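Local structure of extracellular solute-binding protein, family 1 (Bifidobacterium longum subsp. infantis ATCC 15697, 3QUF) at residues D92-T95 / D96-S100; Q252-S256 / G257-V261; D359-K363 / Q364-Y368. The protein probably binds a solute outside the cell and delivers it to a membrane transporter, as family 1 solute-binding proteins do. One frame throughout, in Å; residues are numbered along the deposited sequence. Where two conformers were deposited one is given.

Contact 1: D92-T95 / D96-S100; sequences DNRT and DVMKS. With ACY (acetic acid), chain E.
The flat amide of Asn93 and the guanidinium of Arg94 each meet a side chain one turn further along the helix. Asn93 ND2 lies 3.7 Å from Val97 CG2, while OD1 accepts from Thr90 N and ND2 donates, weakly, to Asn88 O, which fixes the rotation of the amide. The terminal CE of Met98, a selenomethionine, comes up at a slant to Arg94 NH1, at 4.3 Å, and the guanidinium donates to the carbonyls of Leu122 and Asn371. The first turn is closed by Val97 N bonding to Asn93 O at 2.9 Å, almost straight (173°). Bound at this helix start is acetic acid, probably from the crystallisation liquor. Its OXT accepts a bond from Asp96 N at 3.0 Å and a weak one from Thr95 N; if ionised, it would probably be favoured by the helix N-terminus. One water donates to both Thr95 OG1 (2.8 Å) and Asp96 OD1; Thr95 OG1 also bonds to Pro373 O. Helix 94-100 follows strand 86-89 and leans back on it: Val97 touches Phe87 and Leu89 of that strand and Leu78 of helix 67-79, and Asn93 packs on Ile71 and Leu74 of the same helix.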
ATOM      1  N   ASP A  92       1.115  -3.974 -10.548  1.00 15.07           N
ATOM      2  CA  ASP A  92       0.956  -5.125 -11.406  1.00 16.35           C
ATOM      3  C   ASP A  92       1.936  -5.205 -12.589  1.00 15.30           C
ATOM      4  O   ASP A  92       2.084  -6.282 -13.168  1.00 17.66           O
ATOM      5  CB  ASP A  92      -0.460  -5.163 -11.988  1.00 18.89           C
ATOM      6  CG  ASP A  92      -1.512  -5.454 -10.943  1.00 27.64           C
ATOM      7  OD1 ASP A  92      -1.229  -6.208  -9.983  1.00 32.93           O
ATOM      8  OD2 ASP A  92      -2.615  -4.886 -11.077  1.00 36.93           O
ATOM      9  N   ASN A  93       2.566  -4.101 -12.992  1.00 13.91           N
ATOM     10  CA  ASN A  93       3.476  -4.163 -14.134  1.00 12.57           C
ATOM     11  C   ASN A  93       4.903  -3.720 -13.823  1.00 11.97           C
ATOM     12  O   ASN A  93       5.748  -3.716 -14.733  1.00 11.96           O
ATOM     13  CB  ASN A  93       2.911  -3.364 -15.332  1.00 13.04           C
ATOM     14  CG  ASN A  93       3.102  -1.845 -15.162  1.00 14.23           C
ATOM     15  OD1 ASN A  93       3.542  -1.412 -14.121  1.00 13.13           O
ATOM     16  ND2 ASN A  93       2.807  -1.057 -16.180  1.00 13.43           N
ATOM     17  N   ARG A  94       5.199  -3.361 -12.573  1.00 10.76           N
ATOM     18  CA  ARG A  94       6.475  -2.651 -12.314  1.00 11.56           C
ATOM     19  C   ARG A  94       7.690  -3.476 -12.738  1.00 12.47           C
ATOM     20  O   ARG A  94       8.583  -2.949 -13.428  1.00 11.75           O
ATOM     21  CB  ARG A  94       6.617  -2.194 -10.864  1.00 12.00           C
ATOM     22  CG  ARG A  94       6.506  -3.298  -9.842  1.00 12.37           C
ATOM     23  CD  ARG A  94       6.347  -2.726  -8.420  1.00 12.97           C
ATOM     24  NE  ARG A  94       6.442  -3.828  -7.493  1.00 13.59           N
ATOM     25  CZ  ARG A  94       7.582  -4.387  -7.054  1.00 12.80           C
ATOM     26  NH1 ARG A  94       8.784  -3.964  -7.435  1.00 13.03           N
ATOM     27  NH2 ARG A  94       7.526  -5.474  -6.287  1.00 14.31           N
ATOM     28  N   THR A  95       7.732  -4.758 -12.384  1.00 12.50           N
ATOM     29  CA  THR A  95       8.910  -5.570 -12.729  1.00 13.20           C
ATOM     30  C   THR A  95       8.934  -5.973 -14.211  1.00 13.29           C
ATOM     31  O   THR A  95       9.990  -5.923 -14.844  1.00 12.14           O
ATOM     32  CB  THR A  95       9.071  -6.735 -11.784  1.00 15.47           C
ATOM     33  OG1 THR A  95       7.919  -7.545 -11.873  1.00 20.04           O
ATOM     34  CG2 THR A  95       9.259  -6.253 -10.370  1.00 16.01           C
ATOM     35  N   ASP A  96       7.766  -6.243 -14.804  1.00 13.07           N
ATOM     36  CA  ASP A  96       7.687  -6.544 -16.235  1.00 15.02           C
ATOM     37  C   ASP A  96       8.209  -5.384 -17.071  1.00 13.81           C
ATOM     38  O   ASP A  96       8.994  -5.589 -17.984  1.00 13.46           O
ATOM     39  CB  ASP A  96       6.260  -6.901 -16.660  1.00 16.56           C
ATOM     40  CG  ASP A  96       5.799  -8.270 -16.130  1.00 24.34           C
ATOM     41  OD1 ASP A  96       6.641  -9.177 -15.960  1.00 25.15           O
ATOM     42  OD2 ASP A  96       4.578  -8.408 -15.904  1.00 30.36           O
ATOM     43  N   VAL A  97       7.790  -4.163 -16.741  1.00 11.17           N
ATOM     44  CA  VAL A  97       8.290  -2.989 -17.467  1.00 10.97           C
ATOM     45  C   VAL A  97       9.789  -2.779 -17.235  1.00  9.70           C
ATOM     46  O   VAL A  97      10.520  -2.564 -18.196  1.00 11.35           O
ATOM     47  CB  VAL A  97       7.501  -1.741 -17.136  1.00 10.59           C
ATOM     48  CG1 VAL A  97       8.086  -0.531 -17.870  1.00 13.20           C
ATOM     49  CG2 VAL A  97       6.072  -1.969 -17.616  1.00 13.42           C
HETATM   50  N   MSE A  98      10.228  -2.801 -15.979  1.00 10.89           N
HETATM   51  CA  MSE A  98      11.646  -2.578 -15.712  1.00 11.02           C
HETATM   52  C   MSE A  98      12.502  -3.614 -16.430  1.00 12.00           C
HETATM   53  O   MSE A  98      13.548  -3.274 -16.994  1.00 10.69           O
HETATM   54  CB  MSE A  98      11.913  -2.532 -14.209  1.00 10.10           C
HETATM   55  CG  MSE A  98      11.373  -1.289 -13.539  1.00 10.82           C
HETATM   56 SE   MSE A  98      11.928  -1.128 -11.692  0.90 12.34          SE
HETATM   57  CE  MSE A  98      11.019  -2.664 -10.918  1.00 10.77           C
ATOM     58  N   LYS A  99      12.088  -4.875 -16.422  1.00 12.27           N
ATOM     59  CA  LYS A  99      12.881  -5.975 -17.018  0.50 12.67           C
ATOM     60  C   LYS A  99      13.012  -5.819 -18.526  1.00 12.60           C
ATOM     61  O   LYS A  99      13.927  -6.338 -19.141  1.00 11.93           O
ATOM     62  CB  LYS A  99      12.210  -7.339 -16.747  0.50 13.37           C
ATOM     63  CG  LYS A  99      12.380  -7.880 -15.329  0.50 16.60           C
ATOM     64  CD  LYS A  99      11.294  -8.939 -15.000  0.50 20.23           C
ATOM     65  CE  LYS A  99      11.605  -9.798 -13.763  0.50 23.39           C
ATOM     66  NZ  LYS A  99      12.414 -11.030 -14.057  0.50 21.94           N
ATOM     67  N   SER A 100      12.020  -5.154 -19.126  1.00 11.28           N
ATOM     68  CA  SER A 100      12.010  -4.928 -20.540  1.00 12.11           C
ATOM     69  C   SER A 100      13.020  -3.927 -21.051  1.00 11.52           C
ATOM     70  O   SER A 100      13.307  -3.904 -22.244  1.00 13.86           O
ATOM     71  CB  SER A 100      10.617  -4.521 -21.042  1.00 12.47           C
ATOM     72  OG  SER A 100      10.345  -3.167 -20.755  1.00 12.72           O
TER
HETATM   73  C   ACY E 424       4.917  -7.347 -12.113  1.00 28.78           C
HETATM   74  O   ACY E 424       4.475  -8.520 -12.287  1.00 31.07           O
HETATM   75  OXT ACY E 424       5.343  -6.648 -13.060  1.00 24.68           O
HETATM   76  CH3 ACY E 424       4.940  -6.856 -10.689  1.00 29.56           C
HETATM   77  O   HOH W   1       2.695  -6.790 -16.430  1.00 31.53           O
HETATM   78  O   HOH W   2       7.632  -9.790 -13.587  1.00 27.23           O

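Contact 2: Q252-S256 / G257-V261; sequences QEFVS and GNLGV
Phe254, in the last turn of helix 247-255, reaches over the chain that leaves the helix and packs on Leu259 at the start of the next strand. Its CB touches Leu259 CD2 at 4.1 Å. With CG anti to the backbone N (chi1 -169°), the ring is placed beside the carbonyls of Leu259 and Gly260. Next along the side chain, CD1 approaches the carbonyl O of Leu259 to 3.4 Å, at a slant to the ring. CE1 follows, 3.8 Å from Gly260 O, which lies at the ring edge and in its plane, so a C-H rather than the pi face is turned to that oxygen. The phenyl group also touches Leu272 of helix 269-274 and Asn144 of strand 135-144. Between Phe254 and Leu259 the chain reverses through a Schellman motif: Asn258 N bonds to Glu253 O at 3.1 Å, and Gly257 N to Phe254 O at 3.0 Å. The second donor stands well above the carbonyl plane, 58° out of it. Gly257 holds the positive phi of the motif; a beta carbon at this position would clash with the carbonyl O of Ser256. Phe254 O has a second donor in a water that also donates to Leu259 O, tying the helix end to the strand start. The side chains of Glu253 and Asn258 also meet, by a weak bond from Asn258 ND2 to Glu253 OE1 at 3.4 Å, with carboxylate and amide planes 29° apart. Leu259 also packs against Leu179 and Thr176, and backbone hydrogen bonds between Thr176 and both Asn258 and Gly260 set the emerging strand beside strand 176-178.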
ATOM      1  N   GLN A 252     -20.373  -1.949   8.089  1.00 28.94           N
ATOM      2  CA  GLN A 252     -21.728  -1.900   8.626  1.00 31.20           C
ATOM      3  C   GLN A 252     -21.779  -2.378  10.070  1.00 30.67           C
ATOM      4  O   GLN A 252     -22.435  -1.757  10.885  1.00 31.35           O
ATOM      5  CB  GLN A 252     -22.654  -2.710   7.728  1.00 32.89           C
ATOM      6  CG  GLN A 252     -23.113  -1.919   6.525  1.00 38.49           C
ATOM      7  CD  GLN A 252     -24.287  -0.978   6.873  1.00 44.13           C
ATOM      8  OE1 GLN A 252     -24.931  -1.131   7.909  1.00 47.89           O
ATOM      9  NE2 GLN A 252     -24.534   0.011   6.018  1.00 48.55           N
ATOM     10  N   GLU A 253     -21.077  -3.461  10.411  1.00 29.94           N
ATOM     11  CA  GLU A 253     -21.031  -3.895  11.807  1.00 30.24           C
ATOM     12  C   GLU A 253     -20.386  -2.854  12.728  1.00 29.06           C
ATOM     13  O   GLU A 253     -20.794  -2.688  13.872  1.00 29.22           O
ATOM     14  CB  GLU A 253     -20.299  -5.233  11.952  1.00 31.46           C
ATOM     15  CG  GLU A 253     -21.063  -6.426  11.401  1.00 34.91           C
ATOM     16  CD  GLU A 253     -22.412  -6.563  12.043  1.00 40.16           C
ATOM     17  OE1 GLU A 253     -22.447  -6.828  13.265  1.00 43.48           O
ATOM     18  OE2 GLU A 253     -23.430  -6.366  11.339  1.00 45.14           O
ATOM     19  N   PHE A 254     -19.349  -2.174  12.236  1.00 27.21           N
ATOM     20  CA  PHE A 254     -18.685  -1.139  13.032  1.00 26.82           C
ATOM     21  C   PHE A 254     -19.628   0.058  13.319  1.00 27.71           C
ATOM     22  O   PHE A 254     -19.811   0.464  14.469  1.00 27.52           O
ATOM     23  CB  PHE A 254     -17.400  -0.700  12.334  1.00 25.26           C
ATOM     24  CG  PHE A 254     -16.516   0.149  13.177  1.00 24.35           C
ATOM     25  CD1 PHE A 254     -15.711  -0.418  14.150  1.00 23.23           C
ATOM     26  CD2 PHE A 254     -16.503   1.521  13.013  1.00 26.89           C
ATOM     27  CE1 PHE A 254     -14.888   0.362  14.944  1.00 25.88           C
ATOM     28  CE2 PHE A 254     -15.696   2.315  13.800  1.00 26.01           C
ATOM     29  CZ  PHE A 254     -14.877   1.742  14.750  1.00 26.36           C
ATOM     30  N   VAL A 255     -20.204   0.597  12.252  1.00 28.90           N
ATOM     31  CA  VAL A 255     -21.130   1.720  12.327  1.00 30.44           C
ATOM     32  C   VAL A 255     -22.378   1.405  13.199  1.00 32.13           C
ATOM     33  O   VAL A 255     -22.915   2.285  13.892  1.00 33.67           O
ATOM     34  CB  VAL A 255     -21.461   2.204  10.875  1.00 29.63           C
ATOM     35  CG1 VAL A 255     -22.647   3.089  10.851  1.00 34.61           C
ATOM     36  CG2 VAL A 255     -20.247   2.943  10.303  1.00 29.06           C
ATOM     37  N   SER A 256     -22.779   0.132  13.251  1.00 32.88           N
ATOM     38  CA  SER A 256     -23.902  -0.295  14.084  1.00 34.28           C
ATOM     39  C   SER A 256     -23.578  -0.452  15.575  1.00 34.02           C
ATOM     40  O   SER A 256     -24.476  -0.723  16.377  1.00 33.95           O
ATOM     41  CB  SER A 256     -24.462  -1.624  13.562  1.00 35.61           C
ATOM     42  OG  SER A 256     -24.920  -1.476  12.237  1.00 37.49           O
ATOM     43  N   GLY A 257     -22.310  -0.304  15.952  1.00 32.49           N
ATOM     44  CA  GLY A 257     -21.922  -0.377  17.353  1.00 32.84           C
ATOM     45  C   GLY A 257     -21.692  -1.783  17.831  1.00 33.46           C
ATOM     46  O   GLY A 257     -21.624  -2.025  19.036  1.00 34.46           O
ATOM     47  N   ASN A 258     -21.538  -2.722  16.893  1.00 32.81           N
ATOM     48  CA  ASN A 258     -21.416  -4.128  17.239  1.00 33.62           C
ATOM     49  C   ASN A 258     -19.989  -4.645  17.221  1.00 31.06           C
ATOM     50  O   ASN A 258     -19.768  -5.781  17.619  1.00 32.26           O
ATOM     51  CB  ASN A 258     -22.240  -4.987  16.277  1.00 34.50           C
ATOM     52  CG  ASN A 258     -23.702  -4.774  16.428  1.00 37.96           C
ATOM     53  OD1 ASN A 258     -24.173  -4.409  17.505  1.00 39.98           O
ATOM     54  ND2 ASN A 258     -24.447  -4.999  15.346  1.00 42.65           N
ATOM     55  N   LEU A 259     -19.043  -3.804  16.807  1.00 30.30           N
ATOM     56  CA  LEU A 259     -17.686  -4.247  16.452  1.00 27.58           C
ATOM     57  C   LEU A 259     -16.601  -3.402  17.119  1.00 26.40           C
ATOM     58  O   LEU A 259     -16.547  -2.189  16.938  1.00 26.46           O
ATOM     59  CB  LEU A 259     -17.521  -4.191  14.931  1.00 27.11           C
ATOM     60  CG  LEU A 259     -16.200  -4.719  14.361  1.00 24.46           C
ATOM     61  CD1 LEU A 259     -16.048  -6.218  14.796  1.00 22.84           C
ATOM     62  CD2 LEU A 259     -16.100  -4.555  12.841  1.00 24.58           C
ATOM     63  N   GLY A 260     -15.714  -4.063  17.860  1.00 25.76           N
ATOM     64  CA  GLY A 260     -14.628  -3.364  18.538  1.00 24.41           C
ATOM     65  C   GLY A 260     -13.628  -2.705  17.601  1.00 22.63           C
ATOM     66  O   GLY A 260     -13.212  -1.554  17.821  1.00 21.63           O
ATOM     67  N   VAL A 261     -13.226  -3.429  16.565  1.00 21.76           N
ATOM     68  CA  VAL A 261     -12.064  -3.032  15.748  1.00 21.25           C
ATOM     69  C   VAL A 261     -12.281  -3.469  14.331  1.00 20.51           C
ATOM     70  O   VAL A 261     -12.785  -4.596  14.086  1.00 20.06           O
ATOM     71  CB  VAL A 261     -10.806  -3.757  16.230  1.00 20.87           C
ATOM     72  CG1 VAL A 261      -9.571  -3.318  15.367  1.00 20.48           C
ATOM     73  CG2 VAL A 261     -10.581  -3.546  17.721  1.00 22.29           C
TER
HETATM   74  O   HOH W   3     -18.786  -0.714  16.635  1.00 28.29           O

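Contact 3: D359-K363 / Q364-Y368; sequences DNYFK and QNKFY
Phe362 and Phe367 lie against each other with ring planes 35° apart and centroids 5.1 Å apart, neither a parallel stack nor a T-shaped pair. Phe362 brings CD1 and CE1 over one face of the Phe367 ring, CE1 being displaced toward its rim; the closest atoms are Phe362 CD1 and Phe367 CD1, at 3.6 Å. CB of Phe367 already points toward the helix, and CG, between the backbone N and the carbonyl carbon (chi1 61°), sets the ring against Phe362 and brings CE1 up to Phe362 O. With an alanine at this position, one side of the Phe362 ring would probably lose its cover and a gap would be likely to open between the helix end and the strand. The chain between the rings forms a Schellman motif that ends helix 355-362: Lys366 N bonds to Tyr361 O at 2.9 Å and Asn365 N to Phe362 O at 3.1 Å, with Asn365 taking the positive phi. Lys366 passes the Tyr361 ring at a slant, its CD 4.1 Å from Tyr361 CD1, before NZ bonds to Gln293 O. Gln364 folds back over the helix, where NE2 makes a weak, fairly straight bond to Asp359 O at 3.4 Å; a water donates to Asp359 O and weakly accepts from Gln364 NE2. Ile295, on the strand running parallel to 367-368, touches Tyr361, Phe362 and Phe367.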
ATOM      1  N   ASP A 359       1.785  11.017  11.597  1.00 18.74           N
ATOM      2  CA  ASP A 359       3.035  11.581  12.083  1.00 20.38           C
ATOM      3  C   ASP A 359       4.025  10.560  12.625  1.00 19.59           C
ATOM      4  O   ASP A 359       5.228  10.732  12.450  1.00 20.52           O
ATOM      5  CB  ASP A 359       2.791  12.600  13.179  1.00 21.77           C
ATOM      6  CG  ASP A 359       2.197  13.903  12.661  1.00 26.49           C
ATOM      7  OD1 ASP A 359       1.995  14.083  11.427  1.00 29.29           O
ATOM      8  OD2 ASP A 359       1.910  14.729  13.536  1.00 30.86           O
ATOM      9  N   ASN A 360       3.538   9.520  13.289  1.00 18.21           N
ATOM     10  CA  ASN A 360       4.419   8.615  13.998  1.00 17.58           C
ATOM     11  C   ASN A 360       4.701   7.302  13.271  1.00 16.89           C
ATOM     12  O   ASN A 360       5.568   6.541  13.689  1.00 17.69           O
ATOM     13  CB  ASN A 360       3.891   8.387  15.402  1.00 18.14           C
ATOM     14  CG  ASN A 360       3.851   9.675  16.195  1.00 21.35           C
ATOM     15  OD1 ASN A 360       4.779  10.497  16.102  1.00 24.30           O
ATOM     16  ND2 ASN A 360       2.746   9.904  16.904  1.00 23.96           N
ATOM     17  N   TYR A 361       3.963   7.042  12.181  1.00 15.30           N
ATOM     18  CA  TYR A 361       4.143   5.827  11.403  1.00 14.40           C
ATOM     19  C   TYR A 361       4.390   6.148   9.951  1.00 13.87           C
ATOM     20  O   TYR A 361       5.435   5.787   9.426  1.00 15.34           O
ATOM     21  CB  TYR A 361       2.978   4.801  11.643  1.00 13.25           C
ATOM     22  CG  TYR A 361       2.943   4.454  13.093  1.00 13.65           C
ATOM     23  CD1 TYR A 361       3.748   3.433  13.612  1.00 15.75           C
ATOM     24  CD2 TYR A 361       2.205   5.235  13.984  1.00 17.85           C
ATOM     25  CE1 TYR A 361       3.764   3.178  14.966  1.00 16.45           C
ATOM     26  CE2 TYR A 361       2.220   4.972  15.356  1.00 16.88           C
ATOM     27  CZ  TYR A 361       3.033   3.971  15.831  1.00 18.64           C
ATOM     28  OH  TYR A 361       3.070   3.723  17.189  1.00 21.93           O
ATOM     29  N   PHE A 362       3.459   6.799   9.265  1.00 12.57           N
ATOM     30  CA  PHE A 362       3.661   7.111   7.848  1.00 13.18           C
ATOM     31  C   PHE A 362       4.919   7.969   7.631  1.00 14.57           C
ATOM     32  O   PHE A 362       5.793   7.625   6.839  1.00 14.42           O
ATOM     33  CB  PHE A 362       2.427   7.782   7.244  1.00 13.28           C
ATOM     34  CG  PHE A 362       2.629   8.199   5.823  1.00 12.75           C
ATOM     35  CD1 PHE A 362       2.737   7.271   4.825  1.00 14.13           C
ATOM     36  CD2 PHE A 362       2.723   9.549   5.505  1.00 14.76           C
ATOM     37  CE1 PHE A 362       2.969   7.681   3.513  1.00 13.70           C
ATOM     38  CE2 PHE A 362       2.959   9.949   4.190  1.00 15.24           C
ATOM     39  CZ  PHE A 362       3.064   8.995   3.211  1.00 14.66           C
ATOM     40  N   LYS A 363       5.022   9.057   8.362  1.00 15.74           N
ATOM     41  CA  LYS A 363       6.182   9.942   8.211  1.00 18.19           C
ATOM     42  C   LYS A 363       7.490   9.331   8.725  1.00 17.88           C
ATOM     43  O   LYS A 363       8.558   9.824   8.404  1.00 19.01           O
ATOM     44  CB  LYS A 363       5.904  11.285   8.853  1.00 20.21           C
ATOM     45  CG  LYS A 363       4.845  12.081   8.038  1.00 25.21           C
ATOM     46  CD  LYS A 363       4.676  13.523   8.573  1.00 33.67           C
ATOM     47  CE  LYS A 363       5.282  14.566   7.620  1.00 37.62           C
ATOM     48  NZ  LYS A 363       6.785  14.499   7.604  1.00 41.32           N
ATOM     49  N   GLN A 364       7.395   8.271   9.502  1.00 16.43           N
ATOM     50  CA  GLN A 364       8.562   7.527   9.988  1.00 16.97           C
ATOM     51  C   GLN A 364       8.875   6.276   9.157  1.00 15.56           C
ATOM     52  O   GLN A 364       9.708   5.462   9.577  1.00 16.54           O
ATOM     53  CB  GLN A 364       8.327   7.132  11.436  1.00 17.42           C
ATOM     54  CG  GLN A 364       8.013   8.308  12.339  1.00 20.53           C
ATOM     55  CD  GLN A 364       9.067   9.376  12.294  1.00 30.05           C
ATOM     56  OE1 GLN A 364      10.253   9.078  12.227  1.00 32.34           O
ATOM     57  NE2 GLN A 364       8.638  10.637  12.319  1.00 35.25           N
ATOM     58  N   ASN A 365       8.232   6.127   7.990  1.00 14.61           N
ATOM     59  CA  ASN A 365       8.471   4.991   7.096  1.00 15.22           C
ATOM     60  C   ASN A 365       8.148   3.647   7.732  1.00 15.55           C
ATOM     61  O   ASN A 365       8.859   2.642   7.522  1.00 19.09           O
ATOM     62  CB  ASN A 365       9.915   5.047   6.515  1.00 15.97           C
ATOM     63  CG  ASN A 365      10.125   6.291   5.673  1.00 17.54           C
ATOM     64  OD1 ASN A 365       9.354   6.575   4.780  1.00 21.94           O
ATOM     65  ND2 ASN A 365      11.108   7.086   6.032  1.00 21.82           N
ATOM     66  N   LYS A 366       7.137   3.630   8.591  1.00 14.22           N
ATOM     67  CA  LYS A 366       6.668   2.383   9.176  1.00 13.48           C
ATOM     68  C   LYS A 366       5.326   1.950   8.540  1.00 13.08           C
ATOM     69  O   LYS A 366       4.374   1.671   9.248  1.00 13.60           O
ATOM     70  CB  LYS A 366       6.507   2.533  10.679  1.00 15.27           C
ATOM     71  CG  LYS A 366       7.806   2.843  11.403  1.00 16.20           C
ATOM     72  CD  LYS A 366       7.705   2.735  12.926  1.00 20.68           C
ATOM     73  CE  LYS A 366       7.961   1.247  13.420  1.00 24.93           C
ATOM     74  NZ  LYS A 366       7.530   0.860  14.890  1.00 21.33           N
ATOM     75  N   PHE A 367       5.282   1.936   7.222  1.00 11.92           N
ATOM     76  CA  PHE A 367       4.149   1.444   6.472  1.00 11.93           C
ATOM     77  C   PHE A 367       4.633   0.394   5.476  1.00 12.43           C
ATOM     78  O   PHE A 367       5.752   0.488   4.936  1.00 12.06           O
ATOM     79  CB  PHE A 367       3.399   2.576   5.757  1.00 12.36           C
ATOM     80  CG  PHE A 367       4.232   3.340   4.732  1.00 11.48           C
ATOM     81  CD1 PHE A 367       4.977   4.442   5.112  1.00 11.57           C
ATOM     82  CD2 PHE A 367       4.178   2.996   3.390  1.00 15.15           C
ATOM     83  CE1 PHE A 367       5.719   5.143   4.188  1.00 14.63           C
ATOM     84  CE2 PHE A 367       4.920   3.696   2.444  1.00 15.53           C
ATOM     85  CZ  PHE A 367       5.673   4.783   2.854  1.00 13.57           C
ATOM     86  N   TYR A 368       3.787  -0.589   5.200  1.00 11.21           N
ATOM     87  CA  TYR A 368       4.165  -1.677   4.324  1.00 11.29           C
ATOM     88  C   TYR A 368       2.926  -2.343   3.741  1.00 11.47           C
ATOM     89  O   TYR A 368       1.874  -2.321   4.349  1.00 11.66           O
ATOM     90  CB  TYR A 368       5.013  -2.720   5.081  1.00 12.17           C
ATOM     91  CG  TYR A 368       5.513  -3.841   4.217  1.00 10.97           C
ATOM     92  CD1 TYR A 368       6.378  -3.582   3.168  1.00 11.91           C
ATOM     93  CD2 TYR A 368       5.066  -5.170   4.392  1.00 10.64           C
ATOM     94  CE1 TYR A 368       6.854  -4.580   2.343  1.00 12.36           C
ATOM     95  CE2 TYR A 368       5.569  -6.173   3.636  1.00 10.18           C
ATOM     96  CZ  TYR A 368       6.451  -5.872   2.568  1.00 10.65           C
ATOM     97  OH  TYR A 368       6.936  -6.839   1.740  1.00 13.61           O
TER
HETATM   98  O   HOH W   4       6.602  12.927  12.197  1.00 34.89           O

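Contacts 2 and 3 are two examples of one device, a helix closed by a Schellman motif and followed by a strand. Both reach the large mixed sheet, with centres about 27 Å apart and nearest atoms about 14 Å. Contact 1 is instead a helix start, on the other side of the chain's centre from contact 2, about 41 Å away between centres. It comes within about 8 Å of contact 3 at the nearest atoms, and it is tied by side-chain hydrogen bonds to the chain shortly after strand 367-368, the strand on which contact 3 ends. Of the three, contact 1 alone holds the acetic acid.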